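Local coordinates for protein homoserine dehydrogenase (Thermoplasma acidophilum, PDB 3ING) that probably catalyses the NADP(H)-dependent interconversion of L-aspartate semialdehyde and L-homoserine on the pathways to threonine and methionine, at residues 90-95 against 214-219; 210-215 against 230-235; 219-224 against 251-256. One frame throughout, in Å; residues are numbered along the deposited sequence.

Contact 1. Residues 90-95 against 214-219; sequences TPASRD and AARKSV. With NDP (NADPH dihydro-nicotinamide-adenine-dinucleotide phosphate), chain C.
Two arginines, R94 and R216, come together with their guanidinium groups close to perpendicular, the planes 84° apart. R94 NH2 lies 3.4 Å from R216 NH2. Both atoms are donors, so the pair is not a hydrogen bond. R216 NH2 sits over a face of the R94 group, while R94 meets R216 at its edge. The carboxylate of D207 explains the pairing: its OD2 forms salt bridges with R94 NH2 and R216 NH1. R94 has a bent chain and folds back on its own loop. Its NH2 donates to A92 O at 3.3 Å, in the guanidinium plane but 59° out of the carbonyl plane. R216 reaches across instead. Its chain runs straight from CG to NE (chi3 178°) and carries the flat group from the helix to the loop. A92 CB then rests on one face of it, offset toward the rim, 3.6 Å from R216 NH1.

The loop 90-95 follows strand 85-88 of the Rossmann-type NADP-binding domain, and helix 212-226 belongs to the homoserine dehydrogenase catalytic region. The contact therefore joins the two parts of the enzyme beside the cofactor. The same loop holds NADPH: ribose O3D donates to T90 O at 2.8 Å, and P91 CD packs 3.4 Å from C8A of the adenine. The helix also bears K217, predicted to be the proton donor.

Two waters also bridge the loop and R216. One water accepts from R216 NE at 2.8 Å, at the edge of the guanidinium group. It also gives a weak bond to S93 O, which S119 OG binds as well. A second water accepts from R216 NH2 at 3.1 Å and donates to R94 O at 2.7 Å.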
loop_
_atom_site.group_PDB
_atom_site.type_symbol
_atom_site.label_atom_id
_atom_site.label_comp_id
_atom_site.label_asym_id
_atom_site.label_seq_id
_atom_site.Cartn_x
_atom_site.Cartn_y
_atom_site.Cartn_z
ATOM N N THR A 90 -15.971 1.631 -18.920
ATOM C CA THR A 90 -16.280 1.249 -20.314
ATOM C C THR A 90 -15.065 0.504 -20.893
ATOM O O THR A 90 -13.986 0.597 -20.358
ATOM C CB THR A 90 -16.566 2.471 -21.202
ATOM O OG1 THR A 90 -15.371 3.255 -21.296
ATOM C CG2 THR A 90 -17.711 3.324 -20.624
ATOM N N PRO A 91 -15.260 -0.273 -21.980
ATOM C CA PRO A 91 -14.147 -0.984 -22.589
ATOM C C PRO A 91 -13.193 -0.062 -23.317
ATOM O O PRO A 91 -13.564 1.056 -23.711
ATOM C CB PRO A 91 -14.852 -1.905 -23.615
ATOM C CG PRO A 91 -16.291 -1.820 -23.357
ATOM C CD PRO A 91 -16.514 -0.538 -22.689
ATOM N N ALA A 92 -11.974 -0.547 -23.538
ATOM C CA ALA A 92 -10.976 0.176 -24.283
ATOM C C ALA A 92 -11.381 0.435 -25.713
ATOM O O ALA A 92 -11.794 -0.463 -26.424
ATOM C CB ALA A 92 -9.644 -0.595 -24.262
ATOM N N SER A 93 -11.272 1.690 -26.131
ATOM C CA SER A 93 -11.338 2.052 -27.561
ATOM C C SER A 93 -9.967 1.809 -28.186
ATOM O O SER A 93 -8.959 1.656 -27.469
ATOM C CB SER A 93 -11.690 3.508 -27.734
ATOM O OG SER A 93 -10.604 4.323 -27.360
ATOM N N ARG A 94 -9.894 1.836 -29.519
ATOM C CA ARG A 94 -8.626 1.534 -30.196
ATOM C C ARG A 94 -7.568 2.642 -30.042
ATOM O O ARG A 94 -6.378 2.362 -30.067
ATOM C CB ARG A 94 -8.888 1.322 -31.695
ATOM C CG ARG A 94 -9.904 0.234 -32.054
ATOM C CD ARG A 94 -9.520 -1.137 -31.528
ATOM N NE ARG A 94 -9.869 -1.344 -30.114
ATOM C CZ ARG A 94 -9.352 -2.295 -29.333
ATOM N NH1 ARG A 94 -8.450 -3.141 -29.806
ATOM N NH2 ARG A 94 -9.720 -2.369 -28.062
ATOM N N ASP A 95 -8.027 3.891 -29.882
ATOM C CA ASP A 95 -7.175 5.077 -29.946
ATOM C C ASP A 95 -7.263 6.022 -28.743
ATOM O O ASP A 95 -6.540 7.007 -28.660
ATOM C CB ASP A 95 -7.484 5.826 -31.279
ATOM C CG ASP A 95 -8.919 6.405 -31.345
ATOM O OD1 ASP A 95 -9.685 6.350 -30.367
ATOM O OD2 ASP A 95 -9.283 6.915 -32.409
ATOM N N ALA A 214 -1.226 -5.505 -21.688
ATOM C CA ALA A 214 0.006 -5.249 -20.936
ATOM C C ALA A 214 0.685 -3.945 -21.379
ATOM O O ALA A 214 1.238 -3.193 -20.557
ATOM C CB ALA A 214 0.975 -6.432 -21.090
ATOM N N ALA A 215 0.682 -3.699 -22.686
ATOM C CA ALA A 215 1.326 -2.519 -23.233
ATOM C C ALA A 215 0.696 -1.261 -22.680
ATOM O O ALA A 215 1.415 -0.362 -22.312
ATOM C CB ALA A 215 1.304 -2.499 -24.756
ATOM N N ARG A 216 -0.634 -1.203 -22.632
ATOM C CA ARG A 216 -1.333 -0.035 -22.123
ATOM C C ARG A 216 -0.940 0.201 -20.683
ATOM O O ARG A 216 -0.680 1.318 -20.271
ATOM C CB ARG A 216 -2.860 -0.203 -22.238
ATOM C CG ARG A 216 -3.387 -0.166 -23.689
ATOM C CD ARG A 216 -4.816 -0.667 -23.665
ATOM N NE ARG A 216 -5.433 -0.637 -24.985
ATOM C CZ ARG A 216 -6.353 -1.520 -25.388
ATOM N NH1 ARG A 216 -6.697 -2.576 -24.635
ATOM N NH2 ARG A 216 -6.846 -1.422 -26.588
ATOM N N LYS A 217 -0.882 -0.875 -19.913
ATOM C CA LYS A 217 -0.529 -0.767 -18.504
ATOM C C LYS A 217 0.888 -0.220 -18.383
ATOM O O LYS A 217 1.160 0.566 -17.508
ATOM C CB LYS A 217 -0.662 -2.129 -17.793
ATOM C CG LYS A 217 -2.063 -2.674 -17.767
ATOM C CD LYS A 217 -2.139 -4.026 -17.050
ATOM C CE LYS A 217 -3.588 -4.543 -17.025
ATOM N NZ LYS A 217 -4.479 -3.785 -16.119
ATOM N N SER A 218 1.780 -0.603 -19.293
ATOM C CA SER A 218 3.156 -0.192 -19.190
ATOM C C SER A 218 3.332 1.300 -19.428
ATOM O O SER A 218 4.261 1.901 -18.869
ATOM C CB SER A 218 4.069 -0.992 -20.153
ATOM O OG SER A 218 3.946 -0.613 -21.530
ATOM N N VAL A 219 2.460 1.877 -20.270
ATOM C CA VAL A 219 2.468 3.331 -20.561
ATOM C C VAL A 219 2.061 4.080 -19.307
ATOM O O VAL A 219 2.683 5.048 -18.925
ATOM C CB VAL A 219 1.504 3.714 -21.688
ATOM C CG1 VAL A 219 1.390 5.228 -21.824
ATOM C CG2 VAL A 219 1.938 3.069 -23.001
HETATM P PA NDP C . -17.515 -5.317 -19.927
HETATM O O1A NDP C . -17.968 -6.455 -19.105
HETATM O O2A NDP C . -17.484 -5.530 -21.394
HETATM O O5B NDP C . -18.440 -4.028 -19.656
HETATM C C5B NDP C . -18.362 -2.804 -20.359
HETATM C C4B NDP C . -19.546 -1.918 -20.006
HETATM O O4B NDP C . -19.548 -0.736 -20.763
HETATM C C3B NDP C . -20.885 -2.582 -20.355
HETATM O O3B NDP C . -21.930 -2.077 -19.539
HETATM C C2B NDP C . -21.100 -2.165 -21.770
HETATM O O2B NDP C . -22.436 -2.193 -22.186
HETATM C C1B NDP C . -20.646 -0.733 -21.674
HETATM N N9A NDP C . -20.210 -0.135 -22.930
HETATM C C8A NDP C . -19.617 -0.690 -24.030
HETATM N N7A NDP C . -19.348 0.323 -24.912
HETATM C C5A NDP C . -19.760 1.478 -24.369
HETATM C C6A NDP C . -19.727 2.763 -24.870
HETATM N N6A NDP C . -18.960 3.060 -25.916
HETATM N N1A NDP C . -20.220 3.721 -24.057
HETATM C C2A NDP C . -20.782 3.462 -22.824
HETATM N N3A NDP C . -20.818 2.183 -22.302
HETATM C C4A NDP C . -20.292 1.221 -23.116
HETATM O O3 NDP C . -16.062 -4.835 -19.436
HETATM P PN NDP C . -15.423 -5.064 -17.978
HETATM O O1N NDP C . -14.883 -6.455 -17.894
HETATM O O2N NDP C . -16.431 -4.589 -16.981
HETATM O O5D NDP C . -14.143 -4.066 -17.986
HETATM C C5D NDP C . -14.463 -2.674 -17.955
HETATM C C4D NDP C . -13.169 -1.867 -17.994
HETATM O O4D NDP C . -12.411 -2.219 -16.859
HETATM C C3D NDP C . -12.293 -2.167 -19.181
HETATM O O3D NDP C . -11.748 -0.990 -19.788
HETATM C C2D NDP C . -11.215 -3.079 -18.627
HETATM O O2D NDP C . -10.012 -3.002 -19.342
HETATM C C1D NDP C . -11.079 -2.552 -17.218
HETATM N N1N NDP C . -10.489 -3.502 -16.291
HETATM C C2N NDP C . -11.074 -4.729 -16.120
HETATM C C3N NDP C . -10.467 -5.743 -15.394
HETATM C C7N NDP C . -11.223 -6.989 -15.130
HETATM O O7N NDP C . -11.000 -7.586 -13.910
HETATM N N7N NDP C . -12.157 -7.442 -15.956
HETATM C C4N NDP C . -9.296 -5.443 -14.464
HETATM C C5N NDP C . -8.758 -4.060 -14.703
HETATM C C6N NDP C . -9.371 -3.159 -15.570
HETATM P P2B NDP C . -23.374 -3.488 -22.061
HETATM O O1X NDP C . -24.567 -3.022 -22.851
HETATM O O2X NDP C . -23.597 -3.926 -20.583
HETATM O O3X NDP C . -22.608 -4.556 -22.776
HETATM O O HOH W 1 -5.620 1.324 -26.916
HETATM O O HOH W 2 -5.429 0.110 -28.829
#

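Contact 2. Residues 210-215 against 230-235; sequences NGLDAA and YTLNDV
L212 and A215 meet L232 and V235 through aliphatic groups, and no flat group takes part in the touching. The nearby flat groups serve their own segments instead. The N210 amide has L212 N at its oxygen, tilted somewhat from the amide plane. The D234 carboxylate has T231 N on the anti side of OD2, slightly out of plane.

N210 OD1 takes L212 N at 3.1 Å, an Asx turn that leads into helix 212-226. G211 is the N-cap there. Its positive phi of 83° would press a CB against the preceding carbonyl oxygen, which accounts for glycine. Within 230-235, T231 OG1 accepts from N233 N at 3.1 Å, an ST turn at the front of a short 3-10 segment, 232-234. The T231 N to D234 OD2 bond, 3.0 Å and nearly straight at 168°, ties the turn shut.

The packing joins the first turn of the helix to the loop that follows the same helix. L232 supplies both of its methyl groups. CD1 meets L212 CD1 at 3.9 Å, with the two side chains at about a right angle. L212 CG stands anti to the backbone N (chi1 -169°), which brings its CD1 round to that meeting. Y237 also packs on L212 and A215, and L232 reaches on to R216.

A215 CB faces two neighbours. L232 CD2 is 3.8 Å from A215 CB, and V235 CG2 lies 4.1 Å from that same CB.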
loop_
_atom_site.group_PDB
_atom_site.type_symbol
_atom_site.label_atom_id
_atom_site.label_comp_id
_atom_site.label_asym_id
_atom_site.label_seq_id
_atom_site.Cartn_x
_atom_site.Cartn_y
_atom_site.Cartn_z
ATOM N N ASN A 210 -2.630 -10.384 -27.812
ATOM C CA ASN A 210 -1.509 -9.781 -28.538
ATOM C C ASN A 210 -0.625 -8.941 -27.625
ATOM O O ASN A 210 0.369 -8.394 -28.064
ATOM C CB ASN A 210 -1.956 -9.069 -29.792
ATOM C CG ASN A 210 -2.877 -7.954 -29.521
ATOM O OD1 ASN A 210 -2.887 -7.413 -28.420
ATOM N ND2 ASN A 210 -3.701 -7.606 -30.524
ATOM N N GLY A 211 -0.940 -8.927 -26.325
ATOM C CA GLY A 211 -0.107 -8.215 -25.348
ATOM C C GLY A 211 -0.391 -6.716 -25.250
ATOM O O GLY A 211 0.289 -5.985 -24.517
ATOM N N LEU A 212 -1.423 -6.258 -25.944
ATOM C CA LEU A 212 -1.816 -4.845 -25.927
ATOM C C LEU A 212 -2.315 -4.398 -24.557
ATOM O O LEU A 212 -2.044 -3.288 -24.140
ATOM C CB LEU A 212 -2.890 -4.582 -26.978
ATOM C CG LEU A 212 -3.255 -3.131 -27.302
ATOM C CD1 LEU A 212 -2.016 -2.298 -27.610
ATOM C CD2 LEU A 212 -4.239 -3.098 -28.534
ATOM N N ASP A 213 -3.031 -5.256 -23.847
ATOM C CA ASP A 213 -3.456 -4.920 -22.473
ATOM C C ASP A 213 -2.219 -4.628 -21.638
ATOM O O ASP A 213 -2.153 -3.628 -20.939
ATOM C CB ASP A 213 -4.271 -6.057 -21.861
ATOM C CG ASP A 213 -4.680 -5.795 -20.402
ATOM O OD1 ASP A 213 -5.519 -4.915 -20.160
ATOM O OD2 ASP A 213 -4.181 -6.492 -19.490
ATOM N N ALA A 214 -1.226 -5.505 -21.688
ATOM C CA ALA A 214 0.006 -5.249 -20.936
ATOM C C ALA A 214 0.685 -3.945 -21.379
ATOM O O ALA A 214 1.238 -3.193 -20.557
ATOM C CB ALA A 214 0.975 -6.432 -21.090
ATOM N N ALA A 215 0.682 -3.699 -22.686
ATOM C CA ALA A 215 1.326 -2.519 -23.233
ATOM C C ALA A 215 0.696 -1.261 -22.680
ATOM O O ALA A 215 1.415 -0.362 -22.312
ATOM C CB ALA A 215 1.304 -2.499 -24.756
ATOM N N TYR A 230 4.615 9.137 -22.559
ATOM C CA TYR A 230 4.713 8.163 -23.601
ATOM C C TYR A 230 3.297 7.721 -24.030
ATOM O O TYR A 230 2.315 7.946 -23.312
ATOM C CB TYR A 230 5.483 6.939 -23.116
ATOM C CG TYR A 230 6.995 7.075 -22.964
ATOM C CD1 TYR A 230 7.655 8.274 -23.117
ATOM C CD2 TYR A 230 7.750 5.970 -22.575
ATOM C CE1 TYR A 230 9.039 8.363 -22.903
ATOM C CE2 TYR A 230 9.113 6.054 -22.379
ATOM C CZ TYR A 230 9.758 7.241 -22.536
ATOM O OH TYR A 230 11.136 7.260 -22.315
ATOM N N THR A 231 3.230 7.172 -25.243
ATOM C CA THR A 231 2.052 6.506 -25.770
ATOM C C THR A 231 2.459 5.048 -26.083
ATOM O O THR A 231 3.603 4.636 -25.854
ATOM C CB THR A 231 1.588 7.161 -27.094
ATOM O OG1 THR A 231 2.542 6.873 -28.128
ATOM C CG2 THR A 231 1.414 8.708 -26.952
ATOM N N LEU A 232 1.550 4.286 -26.676
ATOM C CA LEU A 232 1.844 2.911 -27.083
ATOM C C LEU A 232 2.984 2.824 -28.072
ATOM O O LEU A 232 3.664 1.805 -28.130
ATOM C CB LEU A 232 0.579 2.268 -27.681
ATOM C CG LEU A 232 -0.559 2.009 -26.673
ATOM C CD1 LEU A 232 -1.914 1.610 -27.350
ATOM C CD2 LEU A 232 -0.143 0.931 -25.641
ATOM N N ASN A 233 3.208 3.900 -28.839
ATOM C CA ASN A 233 4.286 3.960 -29.808
ATOM C C ASN A 233 5.660 3.928 -29.153
ATOM O O ASN A 233 6.652 3.673 -29.815
ATOM C CB ASN A 233 4.156 5.252 -30.645
ATOM C CG ASN A 233 2.820 5.344 -31.420
ATOM O OD1 ASN A 233 2.329 4.328 -31.921
ATOM N ND2 ASN A 233 2.228 6.560 -31.507
ATOM N N ASP A 234 5.725 4.119 -27.843
ATOM C CA ASP A 234 6.997 4.276 -27.137
ATOM C C ASP A 234 7.378 3.127 -26.252
ATOM O O ASP A 234 8.370 3.226 -25.532
ATOM C CB ASP A 234 6.904 5.515 -26.234
ATOM C CG ASP A 234 6.711 6.806 -27.026
ATOM O OD1 ASP A 234 7.500 7.038 -27.982
ATOM O OD2 ASP A 234 5.781 7.577 -26.699
ATOM N N VAL A 235 6.581 2.059 -26.259
ATOM C CA VAL A 235 6.817 0.925 -25.379
ATOM C C VAL A 235 6.972 -0.320 -26.216
ATOM O O VAL A 235 6.562 -0.332 -27.357
ATOM C CB VAL A 235 5.690 0.760 -24.368
ATOM C CG1 VAL A 235 5.403 2.107 -23.655
ATOM C CG2 VAL A 235 4.415 0.216 -25.032
#

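Contact 3. Residues 219-224 against 251-256; sequences VILVNH and LVTEVY
V255, L221 and V222 carry this contact, in which helix 212-226 packs on a face of the antiparallel sheet of the catalytic region. Locally the helix and strand 249-258 run nearly parallel, at 20°, with their axes 8.5 Å apart. All the touching residues are buried and the join is apolar.

V255 points at the helix and sets both methyl groups against it. CG1, anti to the backbone N (chi1 171°), reaches V222. It touches the CA and CG2 of V222, both at 3.6 Å, and the two valines cross at about a right angle. V255 CG2 lies 3.9 Å from L221 CB and 4.0 Å from V222 N. An alanine here lacks both methyl groups, and the likely result is a gap between the strand and the helix, with V222 CG2 and L221 CB losing their partners. F226, farther along the helix, also packs on V255.

L221 works at both ends of its side chain. Its CB takes the V255 methyl, while its CD1 reaches T253, two residues earlier on the strand. F152 of helix 152-157 also touches L221. T253 keeps its two branches apart: OG1 bonds to S266 OG on the adjacent strand, and CG2 meets L221 CD1 at 4.1 Å.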
loop_
_atom_site.group_PDB
_atom_site.type_symbol
_atom_site.label_atom_id
_atom_site.label_comp_id
_atom_site.label_asym_id
_atom_site.label_seq_id
_atom_site.Cartn_x
_atom_site.Cartn_y
_atom_site.Cartn_z
ATOM N N VAL A 219 2.460 1.877 -20.270
ATOM C CA VAL A 219 2.468 3.331 -20.561
ATOM C C VAL A 219 2.061 4.080 -19.307
ATOM O O VAL A 219 2.683 5.048 -18.925
ATOM C CB VAL A 219 1.504 3.714 -21.688
ATOM C CG1 VAL A 219 1.390 5.228 -21.824
ATOM C CG2 VAL A 219 1.938 3.069 -23.001
ATOM N N ILE A 220 0.980 3.640 -18.703
ATOM C CA ILE A 220 0.460 4.275 -17.500
ATOM C C ILE A 220 1.522 4.217 -16.401
ATOM O O ILE A 220 1.782 5.218 -15.724
ATOM C CB ILE A 220 -0.876 3.621 -17.055
ATOM C CG1 ILE A 220 -1.912 3.800 -18.156
ATOM C CG2 ILE A 220 -1.366 4.199 -15.652
ATOM C CD1 ILE A 220 -3.174 2.995 -17.960
ATOM N N LEU A 221 2.170 3.060 -16.266
ATOM C CA LEU A 221 3.224 2.880 -15.249
ATOM C C LEU A 221 4.423 3.792 -15.479
ATOM O O LEU A 221 4.845 4.492 -14.564
ATOM C CB LEU A 221 3.702 1.414 -15.190
ATOM C CG LEU A 221 2.800 0.377 -14.543
ATOM C CD1 LEU A 221 3.264 -1.034 -14.957
ATOM C CD2 LEU A 221 2.772 0.546 -13.027
ATOM N N VAL A 222 4.989 3.764 -16.675
ATOM C CA VAL A 222 6.173 4.582 -16.961
ATOM C C VAL A 222 5.825 6.066 -16.820
ATOM O O VAL A 222 6.580 6.819 -16.221
ATOM C CB VAL A 222 6.835 4.247 -18.329
ATOM C CG1 VAL A 222 5.993 4.789 -19.547
ATOM C CG2 VAL A 222 8.319 4.779 -18.363
ATOM N N ASN A 223 4.662 6.498 -17.322
ATOM C CA ASN A 223 4.267 7.930 -17.203
ATOM C C ASN A 223 4.011 8.328 -15.743
ATOM O O ASN A 223 4.415 9.388 -15.294
ATOM C CB ASN A 223 3.029 8.254 -18.059
ATOM C CG ASN A 223 3.283 8.128 -19.537
ATOM O OD1 ASN A 223 4.434 8.063 -19.986
ATOM N ND2 ASN A 223 2.204 8.190 -20.319
ATOM N N HIS A 224 3.313 7.480 -15.000
ATOM C CA HIS A 224 3.132 7.730 -13.583
ATOM C C HIS A 224 4.462 7.821 -12.792
ATOM O O HIS A 224 4.676 8.747 -12.060
ATOM C CB HIS A 224 2.326 6.626 -12.925
ATOM C CG HIS A 224 2.018 6.911 -11.495
ATOM N ND1 HIS A 224 0.807 7.430 -11.090
ATOM C CD2 HIS A 224 2.767 6.797 -10.374
ATOM C CE1 HIS A 224 0.816 7.603 -9.779
ATOM N NE2 HIS A 224 1.995 7.240 -9.323
ATOM N N LEU A 251 4.418 -13.393 -18.577
ATOM C CA LEU A 251 4.469 -12.132 -19.306
ATOM C C LEU A 251 4.686 -11.044 -18.246
ATOM O O LEU A 251 3.780 -10.654 -17.497
ATOM C CB LEU A 251 3.193 -11.917 -20.133
ATOM C CG LEU A 251 3.137 -10.738 -21.126
ATOM C CD1 LEU A 251 2.944 -9.391 -20.449
ATOM C CD2 LEU A 251 4.385 -10.725 -22.055
ATOM N N VAL A 252 5.915 -10.566 -18.184
ATOM C CA VAL A 252 6.324 -9.603 -17.175
ATOM C C VAL A 252 6.446 -8.215 -17.781
ATOM O O VAL A 252 7.023 -8.035 -18.853
ATOM C CB VAL A 252 7.706 -10.008 -16.566
ATOM C CG1 VAL A 252 8.203 -8.973 -15.559
ATOM C CG2 VAL A 252 7.620 -11.434 -15.900
ATOM N N THR A 253 5.880 -7.249 -17.081
ATOM C CA THR A 253 5.921 -5.853 -17.458
ATOM C C THR A 253 6.943 -5.154 -16.565
ATOM O O THR A 253 6.822 -5.170 -15.313
ATOM C CB THR A 253 4.553 -5.178 -17.310
ATOM O OG1 THR A 253 3.590 -5.826 -18.151
ATOM C CG2 THR A 253 4.625 -3.688 -17.710
ATOM N N GLU A 254 7.944 -4.553 -17.210
ATOM C CA GLU A 254 9.013 -3.799 -16.521
ATOM C C GLU A 254 9.108 -2.314 -16.947
ATOM O O GLU A 254 8.981 -1.955 -18.144
ATOM C CB GLU A 254 10.360 -4.431 -16.790
ATOM C CG GLU A 254 10.432 -5.940 -16.594
ATOM C CD GLU A 254 11.765 -6.510 -17.056
ATOM O OE1 GLU A 254 12.002 -6.564 -18.303
ATOM O OE2 GLU A 254 12.559 -6.883 -16.167
ATOM N N VAL A 255 9.393 -1.468 -15.969
ATOM C CA VAL A 255 9.570 -0.043 -16.173
ATOM C C VAL A 255 10.788 0.343 -15.374
ATOM O O VAL A 255 10.901 0.051 -14.169
ATOM C CB VAL A 255 8.319 0.745 -15.760
ATOM C CG1 VAL A 255 8.597 2.225 -15.775
ATOM C CG2 VAL A 255 7.130 0.413 -16.716
ATOM N N TYR A 256 11.712 0.989 -16.041
ATOM C CA TYR A 256 13.014 1.329 -15.460
ATOM C C TYR A 256 13.703 2.333 -16.371
ATOM O O TYR A 256 13.190 2.633 -17.420
ATOM C CB TYR A 256 13.878 0.085 -15.313
ATOM C CG TYR A 256 14.179 -0.632 -16.598
ATOM C CD1 TYR A 256 13.292 -1.559 -17.119
ATOM C CD2 TYR A 256 15.357 -0.400 -17.279
ATOM C CE1 TYR A 256 13.565 -2.210 -18.295
ATOM C CE2 TYR A 256 15.638 -1.051 -18.452
ATOM C CZ TYR A 256 14.752 -1.963 -18.944
ATOM O OH TYR A 256 15.021 -2.604 -20.119
#

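Overall arrangement
Helix 212-226 takes part in all three contacts. Contact 1 is partly buried and polar: charged groups and water join the helix to the cofactor-binding domain beside NADPH. Contacts 2 and 3 stay within the catalytic region and are apolar across their interfaces. Contact 2 is also partly buried, and sets the start of the helix against the loop that follows it. Contact 3 is the fully buried one, between the later helix turns and the sheet. Contacts 1 and 2 share A214 and A215, and contacts 1 and 3 share V219. A214 and S218 also pack on strand 249-258, and N223 OD1 takes the amide of Y230, so loop, helix and sheet are tied together.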